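Local coordinates for periplasmic oligopeptide-binding protein (Burkholderia pseudomallei, PDB 3ZS6) that probably binds oligopeptides in the periplasm and hands them to an ABC transport system for uptake into the cell, at residues Ala40-Ala44 with Met496-Asp501; Arg69-Ser75 with Asp198-Asn202; Asn178-Thr182 with Val206-Val211. All coordinates share one frame; numbering follows the deposited sequence. Where two conformers were deposited one is given.

Contact 1 of 3, residues Ala40-Ala44 with Met496-Asp501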
loop_
_atom_site.group_PDB
_atom_site.type_symbol
_atom_site.label_atom_id
_atom_site.label_comp_id
_atom_site.label_asym_id
_atom_site.label_seq_id
_atom_site.Cartn_x
_atom_site.Cartn_y
_atom_site.Cartn_z
ATOM N N ALA A 40 -17.449 -0.394 3.981
ATOM C CA ALA A 40 -17.067 0.797 4.726
ATOM C C ALA A 40 -16.159 1.695 3.878
ATOM O O ALA A 40 -15.688 1.284 2.814
ATOM C CB ALA A 40 -16.360 0.396 6.017
ATOM N N ARG A 41 -15.919 2.915 4.359
ATOM C CA ARG A 41 -14.973 3.839 3.730
ATOM C C ARG A 41 -14.024 4.399 4.788
ATOM O O ARG A 41 -14.348 4.408 5.977
ATOM C CB ARG A 41 -15.698 5.039 3.088
ATOM C CG ARG A 41 -16.679 4.737 1.976
ATOM C CD ARG A 41 -16.974 6.011 1.159
ATOM N NE ARG A 41 -17.332 7.148 2.011
ATOM C CZ ARG A 41 -16.587 8.241 2.175
ATOM N NH1 ARG A 41 -15.425 8.370 1.540
ATOM N NH2 ARG A 41 -17.010 9.215 2.977
ATOM N N ILE A 42 -12.870 4.894 4.351
ATOM C CA ILE A 42 -12.008 5.704 5.214
ATOM C C ILE A 42 -12.206 7.155 4.828
ATOM O O ILE A 42 -11.984 7.517 3.670
ATOM C CB ILE A 42 -10.522 5.373 5.035
ATOM C CG1 ILE A 42 -10.273 3.878 5.261
ATOM C CG2 ILE A 42 -9.661 6.254 5.974
ATOM C CD1 ILE A 42 -10.771 3.358 6.631
ATOM N N ASP A 43 -12.638 7.987 5.777
ATOM C CA ASP A 43 -12.951 9.380 5.449
ATOM C C ASP A 43 -11.722 10.284 5.555
ATOM O O ASP A 43 -10.599 9.806 5.736
ATOM C CB ASP A 43 -14.140 9.921 6.273
ATOM C CG ASP A 43 -13.758 10.320 7.706
ATOM O OD1 ASP A 43 -12.551 10.382 8.046
ATOM O OD2 ASP A 43 -14.688 10.594 8.495
ATOM N N ALA A 44 -11.933 11.589 5.438
ATOM C CA ALA A 44 -10.805 12.510 5.320
ATOM C C ALA A 44 -9.938 12.498 6.576
ATOM O O ALA A 44 -8.737 12.759 6.515
ATOM C CB ALA A 44 -11.296 13.911 5.013
ATOM N N MET A 496 -5.339 7.456 2.763
ATOM C CA MET A 496 -6.432 7.057 1.891
ATOM C C MET A 496 -7.473 8.175 1.890
ATOM O O MET A 496 -8.435 8.168 2.678
ATOM C CB MET A 496 -7.025 5.710 2.327
ATOM C CG MET A 496 -6.259 4.475 1.787
ATOM S SD MET A 496 -6.382 4.275 -0.016
ATOM C CE MET A 496 -4.699 4.574 -0.581
ATOM N N ARG A 497 -7.254 9.146 1.014
ATOM C CA ARG A 497 -8.050 10.369 1.009
ATOM C C ARG A 497 -8.880 10.467 -0.262
ATOM O O ARG A 497 -8.370 10.811 -1.326
ATOM C CB ARG A 497 -7.128 11.594 1.155
ATOM C CG ARG A 497 -6.318 11.629 2.481
ATOM C CD ARG A 497 -5.262 12.743 2.460
ATOM N NE ARG A 497 -4.878 13.206 3.799
ATOM C CZ ARG A 497 -3.769 12.846 4.446
ATOM N NH1 ARG A 497 -2.909 11.986 3.896
ATOM N NH2 ARG A 497 -3.525 13.339 5.658
ATOM N N ALA A 498 -10.160 10.141 -0.135
ATOM C CA ALA A 498 -11.073 10.092 -1.270
ATOM C C ALA A 498 -11.483 11.484 -1.705
ATOM O O ALA A 498 -11.603 12.396 -0.885
ATOM C CB ALA A 498 -12.310 9.270 -0.912
ATOM N N SER A 499 -11.721 11.648 -3.000
ATOM C CA SER A 499 -12.136 12.948 -3.518
ATOM C C SER A 499 -13.483 13.436 -2.947
ATOM O O SER A 499 -13.685 14.639 -2.762
ATOM C CB SER A 499 -12.180 12.904 -5.045
ATOM O OG SER A 499 -10.913 12.538 -5.565
ATOM N N GLN A 500 -14.402 12.514 -2.664
ATOM C CA GLN A 500 -15.742 12.912 -2.221
ATOM C C GLN A 500 -15.751 13.581 -0.843
ATOM O O GLN A 500 -16.751 14.192 -0.445
ATOM C CB GLN A 500 -16.715 11.727 -2.228
ATOM C CG GLN A 500 -16.446 10.674 -1.149
ATOM C CD GLN A 500 -17.666 9.797 -0.890
ATOM O OE1 GLN A 500 -17.646 8.582 -1.113
ATOM N NE2 GLN A 500 -18.735 10.416 -0.415
ATOM N N ASP A 501 -14.653 13.451 -0.108
ATOM C CA ASP A 501 -14.574 14.038 1.223
ATOM C C ASP A 501 -14.007 15.461 1.189
ATOM O O ASP A 501 -13.981 16.144 2.213
ATOM C CB ASP A 501 -13.765 13.133 2.171
ATOM C CG ASP A 501 -14.439 11.776 2.397
ATOM O OD1 ASP A 501 -15.666 11.754 2.604
ATOM O OD2 ASP A 501 -13.754 10.732 2.342
HETATM O O HOH W 1 -11.177 10.115 2.543
HETATM O O HOH W 2 -7.380 14.422 4.642
#
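Met496 meets Ile42 where the 496-501 segment begins, CB to CB at 4.4 Å, an apolar touch between the roots of two side chains whose ends lead elsewhere. Met496 also packs on helix 26-35 and on an acidic side chain of the bound peptide. Arg497 works through solvent: its NE donates to water 2, which lies in the guanidinium plane and in turn donates to Ala44 O. The backbone N of Ala498 donates a hydrogen bond to water 1 at 2.9 Å, and this water also sits 2.7 Å from Asp501 OD2 and 2.9 Å from Ile42 O, so it bridges the two segments. Gln500 lays its amide over one face of the Arg41 guanidinium, the planes 20° apart; Gln500 OE1 is 3.5 Å from Arg41 NE, but the angle is too poor for a hydrogen bond and the contact is a stack. Asp501 takes the same group at its edge, end-on: NH2 of Arg41 reaches OD1 at 2.9 Å and NH1 reaches OD2 at 3.0 Å, the carboxylate turned 36° from the guanidinium. A bend in the Arg41 chain, chi3 -50°, swings the group into line. The result is a bidentate arginine-aspartate salt bridge that fastens the returning C-terminal tail of a family 5 solute-binding protein to strand 40-42, at one edge of the five-stranded antiparallel sheet.

Contact 2 of 3, residues Arg69-Ser75 with Asp198-Asn202; sequences RRDAKWS and DKYWN
Arg69 lies flat on the indole of Trp201, a cation-pi stack with the planes only 5° apart. Its CZ stands 3.4 Å from the centroid of the six-membered ring, while CD covers the five-membered ring in a CH-pi contact, so the end of one arginine chain spans both rings of the indole. NE sits between these two points, 3.3 Å from Trp201 CE2. CG of Arg69 sits between the backbone N and the carbonyl carbon (chi1 69°), and a bend at chi3 lays the end of the chain along the indole. On the opposite face CB of the next residue, Asn202, sits toward the rim. Beside the stack, Asp71 O approaches Trp201 CB at 3.5 Å, and water 3, which lies in the plane of the ring at its edge, accepts hydrogen bonds from the backbone N of both Lys73 and Trp201. This is a loop-to-loop contact in the periplasmic binding protein fold: one loop follows strand 63-68 of the antiparallel sheet, the other follows strand 191-196 of a mixed sheet. At its far end the Lys199 chain, bent at chi2 and chi4, passes Trp74 O to Ser75 O, and its NZ donates at 3.1 Å from above the carbonyl plane rather than along a lone pair. Further out, Arg69 is steadied by NH2 donating to Gly51 O and by backbone bonds to Val52. Glu37 uses one carboxylate oxygen for Trp201 NE1 and the other for Tyr200 OH, which helps to fix the rotation of the indole.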
loop_
_atom_site.group_PDB
_atom_site.type_symbol
_atom_site.label_atom_id
_atom_site.label_comp_id
_atom_site.label_asym_id
_atom_site.label_seq_id
_atom_site.Cartn_x
_atom_site.Cartn_y
_atom_site.Cartn_z
ATOM N N ARG A 69 -27.400 -0.583 3.325
ATOM C CA ARG A 69 -28.469 0.356 3.018
ATOM C C ARG A 69 -29.200 -0.191 1.801
ATOM O O ARG A 69 -28.653 -1.004 1.048
ATOM C CB ARG A 69 -27.914 1.755 2.742
ATOM C CG ARG A 69 -27.127 1.871 1.452
ATOM C CD ARG A 69 -26.414 3.217 1.353
ATOM N NE ARG A 69 -25.345 3.339 2.339
ATOM C CZ ARG A 69 -25.462 3.957 3.509
ATOM N NH1 ARG A 69 -26.614 4.531 3.867
ATOM N NH2 ARG A 69 -24.421 3.996 4.328
ATOM N N ARG A 70 -30.435 0.246 1.609
ATOM C CA ARG A 70 -31.281 -0.320 0.571
ATOM C C ARG A 70 -31.201 0.459 -0.734
ATOM O O ARG A 70 -31.752 0.041 -1.744
ATOM C CB ARG A 70 -32.740 -0.370 1.061
ATOM C CG ARG A 70 -32.924 -1.160 2.354
ATOM C CD ARG A 70 -34.321 -0.986 2.938
ATOM N NE ARG A 70 -35.142 -2.187 2.793
ATOM C CZ ARG A 70 -36.000 -2.393 1.797
ATOM N NH1 ARG A 70 -36.152 -1.479 0.847
ATOM N NH2 ARG A 70 -36.708 -3.511 1.750
ATOM N N ASP A 71 -30.522 1.598 -0.724
ATOM C CA ASP A 71 -30.541 2.448 -1.910
ATOM C C ASP A 71 -29.182 2.593 -2.599
ATOM O O ASP A 71 -28.968 3.524 -3.368
ATOM C CB ASP A 71 -31.157 3.818 -1.589
ATOM C CG ASP A 71 -30.365 4.586 -0.554
ATOM O OD1 ASP A 71 -29.509 3.972 0.118
ATOM O OD2 ASP A 71 -30.590 5.806 -0.421
ATOM N N ALA A 72 -28.270 1.660 -2.339
ATOM C CA ALA A 72 -26.995 1.651 -3.048
ATOM C C ALA A 72 -27.197 1.163 -4.483
ATOM O O ALA A 72 -27.847 0.142 -4.722
ATOM C CB ALA A 72 -25.982 0.778 -2.321
ATOM N N LYS A 73 -26.643 1.892 -5.441
ATOM C CA LYS A 73 -26.835 1.544 -6.842
ATOM C C LYS A 73 -25.532 1.477 -7.638
ATOM O O LYS A 73 -24.562 2.178 -7.336
ATOM C CB LYS A 73 -27.787 2.541 -7.507
ATOM C CG LYS A 73 -29.227 2.458 -7.007
ATOM C CD LYS A 73 -30.089 3.541 -7.634
ATOM C CE LYS A 73 -31.548 3.380 -7.248
ATOM N NZ LYS A 73 -31.727 3.301 -5.770
ATOM N N TRP A 74 -25.531 0.613 -8.650
ATOM C CA TRP A 74 -24.493 0.583 -9.666
ATOM C C TRP A 74 -24.684 1.765 -10.613
ATOM O O TRP A 74 -25.734 2.419 -10.603
ATOM C CB TRP A 74 -24.573 -0.726 -10.456
ATOM C CG TRP A 74 -24.182 -1.929 -9.651
ATOM C CD1 TRP A 74 -25.014 -2.883 -9.137
ATOM C CD2 TRP A 74 -22.853 -2.302 -9.264
ATOM N NE1 TRP A 74 -24.282 -3.829 -8.456
ATOM C CE2 TRP A 74 -22.952 -3.496 -8.522
ATOM C CE3 TRP A 74 -21.586 -1.744 -9.483
ATOM C CZ2 TRP A 74 -21.831 -4.143 -7.991
ATOM C CZ3 TRP A 74 -20.479 -2.386 -8.954
ATOM C CH2 TRP A 74 -20.609 -3.573 -8.215
ATOM N N SER A 75 -23.677 2.029 -11.438
ATOM C CA SER A 75 -23.724 3.163 -12.357
ATOM C C SER A 75 -24.729 2.966 -13.492
ATOM O O SER A 75 -25.080 3.921 -14.186
ATOM C CB SER A 75 -22.334 3.437 -12.936
ATOM O OG SER A 75 -21.816 2.275 -13.563
ATOM N N ASP A 198 -24.732 10.613 -10.425
ATOM C CA ASP A 198 -26.058 10.946 -9.902
ATOM C C ASP A 198 -26.779 9.707 -9.372
ATOM O O ASP A 198 -27.860 9.808 -8.797
ATOM C CB ASP A 198 -26.907 11.667 -10.959
ATOM C CG ASP A 198 -26.897 10.961 -12.307
ATOM O OD1 ASP A 198 -25.925 10.229 -12.600
ATOM O OD2 ASP A 198 -27.855 11.153 -13.084
ATOM N N LYS A 199 -26.167 8.540 -9.551
ATOM C CA LYS A 199 -26.734 7.296 -9.040
ATOM C C LYS A 199 -26.236 6.942 -7.635
ATOM O O LYS A 199 -26.863 6.146 -6.943
ATOM C CB LYS A 199 -26.460 6.141 -10.010
ATOM C CG LYS A 199 -26.879 6.433 -11.449
ATOM C CD LYS A 199 -27.873 5.402 -11.959
ATOM C CE LYS A 199 -28.506 5.830 -13.284
ATOM N NZ LYS A 199 -27.561 5.732 -14.432
ATOM N N TYR A 200 -25.120 7.539 -7.212
ATOM C CA TYR A 200 -24.547 7.270 -5.885
ATOM C C TYR A 200 -25.520 7.638 -4.765
ATOM O O TYR A 200 -26.092 8.732 -4.769
ATOM C CB TYR A 200 -23.240 8.045 -5.703
ATOM C CG TYR A 200 -22.495 7.747 -4.410
ATOM C CD1 TYR A 200 -22.067 6.457 -4.104
ATOM C CD2 TYR A 200 -22.200 8.763 -3.511
ATOM C CE1 TYR A 200 -21.384 6.184 -2.928
ATOM C CE2 TYR A 200 -21.509 8.507 -2.342
ATOM C CZ TYR A 200 -21.103 7.222 -2.050
ATOM O OH TYR A 200 -20.425 6.989 -0.871
ATOM N N TRP A 201 -25.703 6.732 -3.807
ATOM C CA TRP A 201 -26.699 6.931 -2.750
ATOM C C TRP A 201 -26.491 8.252 -2.001
ATOM O O TRP A 201 -27.451 8.893 -1.583
ATOM C CB TRP A 201 -26.721 5.744 -1.772
ATOM C CG TRP A 201 -25.501 5.653 -0.908
ATOM C CD1 TRP A 201 -24.341 4.979 -1.184
ATOM C CD2 TRP A 201 -25.311 6.272 0.369
ATOM N NE1 TRP A 201 -23.443 5.138 -0.151
ATOM C CE2 TRP A 201 -24.013 5.929 0.812
ATOM C CE3 TRP A 201 -26.110 7.090 1.180
ATOM C CZ2 TRP A 201 -23.498 6.372 2.027
ATOM C CZ3 TRP A 201 -25.600 7.527 2.391
ATOM C CH2 TRP A 201 -24.306 7.169 2.801
ATOM N N ASN A 202 -25.241 8.673 -1.847
ATOM C CA ASN A 202 -24.967 9.903 -1.110
ATOM C C ASN A 202 -24.612 11.088 -2.014
ATOM O O ASN A 202 -23.911 12.011 -1.597
ATOM C CB ASN A 202 -23.881 9.674 -0.049
ATOM C CG ASN A 202 -24.019 10.618 1.135
ATOM O OD1 ASN A 202 -25.108 11.147 1.394
ATOM N ND2 ASN A 202 -22.922 10.834 1.862
HETATM O O HOH W 3 -24.763 3.994 -4.684
#

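Contact 3 of 3, residues Asn178-Thr182 with Val206-Val211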
loop_
_atom_site.group_PDB
_atom_site.type_symbol
_atom_site.label_atom_id
_atom_site.label_comp_id
_atom_site.label_asym_id
_atom_site.label_seq_id
_atom_site.Cartn_x
_atom_site.Cartn_y
_atom_site.Cartn_z
ATOM N N ASN A 178 -19.826 1.439 -8.442
ATOM C CA ASN A 178 -20.837 1.902 -7.492
ATOM C C ASN A 178 -20.409 3.048 -6.579
ATOM O O ASN A 178 -21.134 3.393 -5.636
ATOM C CB ASN A 178 -21.314 0.735 -6.631
ATOM C CG ASN A 178 -20.284 0.325 -5.608
ATOM O OD1 ASN A 178 -19.093 0.243 -5.913
ATOM N ND2 ASN A 178 -20.731 0.088 -4.377
ATOM N N GLY A 179 -19.242 3.631 -6.845
ATOM C CA GLY A 179 -18.733 4.712 -6.014
ATOM C C GLY A 179 -19.348 6.063 -6.341
ATOM O O GLY A 179 -20.281 6.143 -7.137
ATOM N N PRO A 180 -18.811 7.140 -5.743
ATOM C CA PRO A 180 -19.357 8.488 -5.949
ATOM C C PRO A 180 -19.064 9.049 -7.345
ATOM O O PRO A 180 -19.694 10.034 -7.734
ATOM C CB PRO A 180 -18.654 9.322 -4.873
ATOM C CG PRO A 180 -17.379 8.563 -4.581
ATOM C CD PRO A 180 -17.719 7.119 -4.753
ATOM N N TYR A 181 -18.132 8.431 -8.075
ATOM C CA TYR A 181 -17.749 8.887 -9.414
ATOM C C TYR A 181 -17.837 7.771 -10.454
ATOM O O TYR A 181 -17.707 6.593 -10.128
ATOM C CB TYR A 181 -16.329 9.498 -9.400
ATOM C CG TYR A 181 -16.248 10.691 -8.484
ATOM C CD1 TYR A 181 -16.552 11.970 -8.949
ATOM C CD2 TYR A 181 -15.923 10.537 -7.135
ATOM C CE1 TYR A 181 -16.514 13.066 -8.101
ATOM C CE2 TYR A 181 -15.875 11.625 -6.282
ATOM C CZ TYR A 181 -16.176 12.887 -6.771
ATOM O OH TYR A 181 -16.134 13.967 -5.924
ATOM N N THR A 182 -18.084 8.152 -11.704
ATOM C CA THR A 182 -18.061 7.206 -12.806
ATOM C C THR A 182 -16.954 7.607 -13.771
ATOM O O THR A 182 -16.700 8.797 -13.982
ATOM C CB THR A 182 -19.396 7.174 -13.586
ATOM O OG1 THR A 182 -19.606 8.436 -14.230
ATOM C CG2 THR A 182 -20.565 6.877 -12.655
ATOM N N VAL A 206 -22.029 14.867 -2.131
ATOM C CA VAL A 206 -20.768 14.888 -2.872
ATOM C C VAL A 206 -20.619 16.240 -3.582
ATOM O O VAL A 206 -21.415 16.576 -4.459
ATOM C CB VAL A 206 -20.712 13.750 -3.915
ATOM C CG1 VAL A 206 -19.397 13.788 -4.685
ATOM C CG2 VAL A 206 -20.908 12.396 -3.246
ATOM N N VAL A 207 -19.607 17.012 -3.195
ATOM C CA VAL A 207 -19.436 18.366 -3.712
ATOM C C VAL A 207 -18.593 18.425 -4.989
ATOM O O VAL A 207 -18.987 19.050 -5.967
ATOM C CB VAL A 207 -18.820 19.293 -2.647
ATOM C CG1 VAL A 207 -18.501 20.666 -3.246
ATOM C CG2 VAL A 207 -19.763 19.420 -1.451
ATOM N N ILE A 208 -17.435 17.773 -4.976
ATOM C CA ILE A 208 -16.550 17.767 -6.137
ATOM C C ILE A 208 -17.225 17.076 -7.316
ATOM O O ILE A 208 -17.687 15.942 -7.194
ATOM C CB ILE A 208 -15.221 17.064 -5.802
ATOM C CG1 ILE A 208 -14.511 17.811 -4.673
ATOM C CG2 ILE A 208 -14.334 16.945 -7.052
ATOM C CD1 ILE A 208 -14.001 19.163 -5.071
ATOM N N ARG A 209 -17.297 17.768 -8.451
ATOM C CA ARG A 209 -18.081 17.288 -9.596
ATOM C C ARG A 209 -17.239 16.594 -10.666
ATOM O O ARG A 209 -17.759 15.857 -11.501
ATOM C CB ARG A 209 -18.881 18.439 -10.230
ATOM C CG ARG A 209 -20.002 18.966 -9.338
ATOM C CD ARG A 209 -20.911 19.929 -10.071
ATOM N NE ARG A 209 -20.266 21.191 -10.432
ATOM C CZ ARG A 209 -20.218 22.266 -9.642
ATOM N NH1 ARG A 209 -20.758 22.227 -8.423
ATOM N NH2 ARG A 209 -19.626 23.382 -10.066
ATOM N N LYS A 210 -15.937 16.840 -10.651
ATOM C CA LYS A 210 -15.063 16.222 -11.634
ATOM C C LYS A 210 -13.691 15.998 -11.032
ATOM O O LYS A 210 -13.134 16.893 -10.388
ATOM C CB LYS A 210 -14.950 17.096 -12.895
ATOM C CG LYS A 210 -13.945 16.547 -13.909
ATOM C CD LYS A 210 -14.176 17.093 -15.311
ATOM C CE LYS A 210 -13.322 18.303 -15.599
ATOM N NZ LYS A 210 -13.273 18.570 -17.076
ATOM N N VAL A 211 -13.146 14.806 -11.244
ATOM C CA VAL A 211 -11.801 14.497 -10.782
ATOM C C VAL A 211 -10.934 14.040 -11.950
ATOM O O VAL A 211 -11.335 13.182 -12.743
ATOM C CB VAL A 211 -11.801 13.396 -9.697
ATOM C CG1 VAL A 211 -10.395 13.197 -9.136
ATOM C CG2 VAL A 211 -12.760 13.744 -8.587
#
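Tyr181 presents one face of its ring to Val211, whose CG2 stands 4.1 Å from the ring centroid, 21° off the normal: a CH-pi contact shifted toward the rim, closest at CE1. At the edge of the same ring, near its plane, come Ile208 O and the carbonyl carbon of Arg209. Val206 approaches obliquely, its CG1 3.9 Å from Tyr181 CZ. The phenol is thus wrapped along its outer end by the bend of the 206-211 segment. The hydroxyl donates to Ile208 O at 2.8 Å. The donor stands 39° above the carbonyl plane, not on a lone pair, so the oxygen is met from its flank. The fit is tight at this point, for Ile208 CB is only 3.2 Å from Tyr181 OH. With CG of Tyr181 anti to the carbonyl carbon (chi1 -61°), the ring reaches across to the other segment and its buried hydroxyl finds an acceptor among apolar side chains.

Val206 divides its two methyls between neighbours: CG1 goes to the tyrosine, while CG2 lies 4.1 Å from Pro180 CB. Tyr181 opens strand 181-187, with Pro180 just before it in the loop, and Val211 belongs to strand 210-215. Between these two in the mixed sheet runs strand 191-196, antiparallel to both, and the Tyr181 and Val211 side chains each pack on its Met194. On the far side of strand 210-215 lies strand 6-11, where Ile208 touches Leu7. Val207 and Ile208 touch Tyr503 and Leu504 of strand 503-504, and backbone bonds from Gly179 and Tyr181 tie the other segment to Leu35 and Asp34 at the end of helix 26-35.

Read from the N terminus, the chain opens contact 1 at 40-44, contact 2 at 69-75 and contact 3 at 178-182. It closes contact 2 at 198-202, then contact 3 at 206-211, so these two loops cross; both fall within the far longer loop that ends when 496-501 returns to contact 1. Together they join the five-stranded antiparallel sheet to the four-stranded mixed sheet and the C-terminal tail. Gln500 and Tyr200 link contacts 1 and 2 by a probable hydrogen bond, OE1 to OH at 3.2 Å. Gln500 also packs on Pro180 of contact 3, and Tyr200 lies over that proline and Gly179, so the three contacts touch one another in one continuous patch.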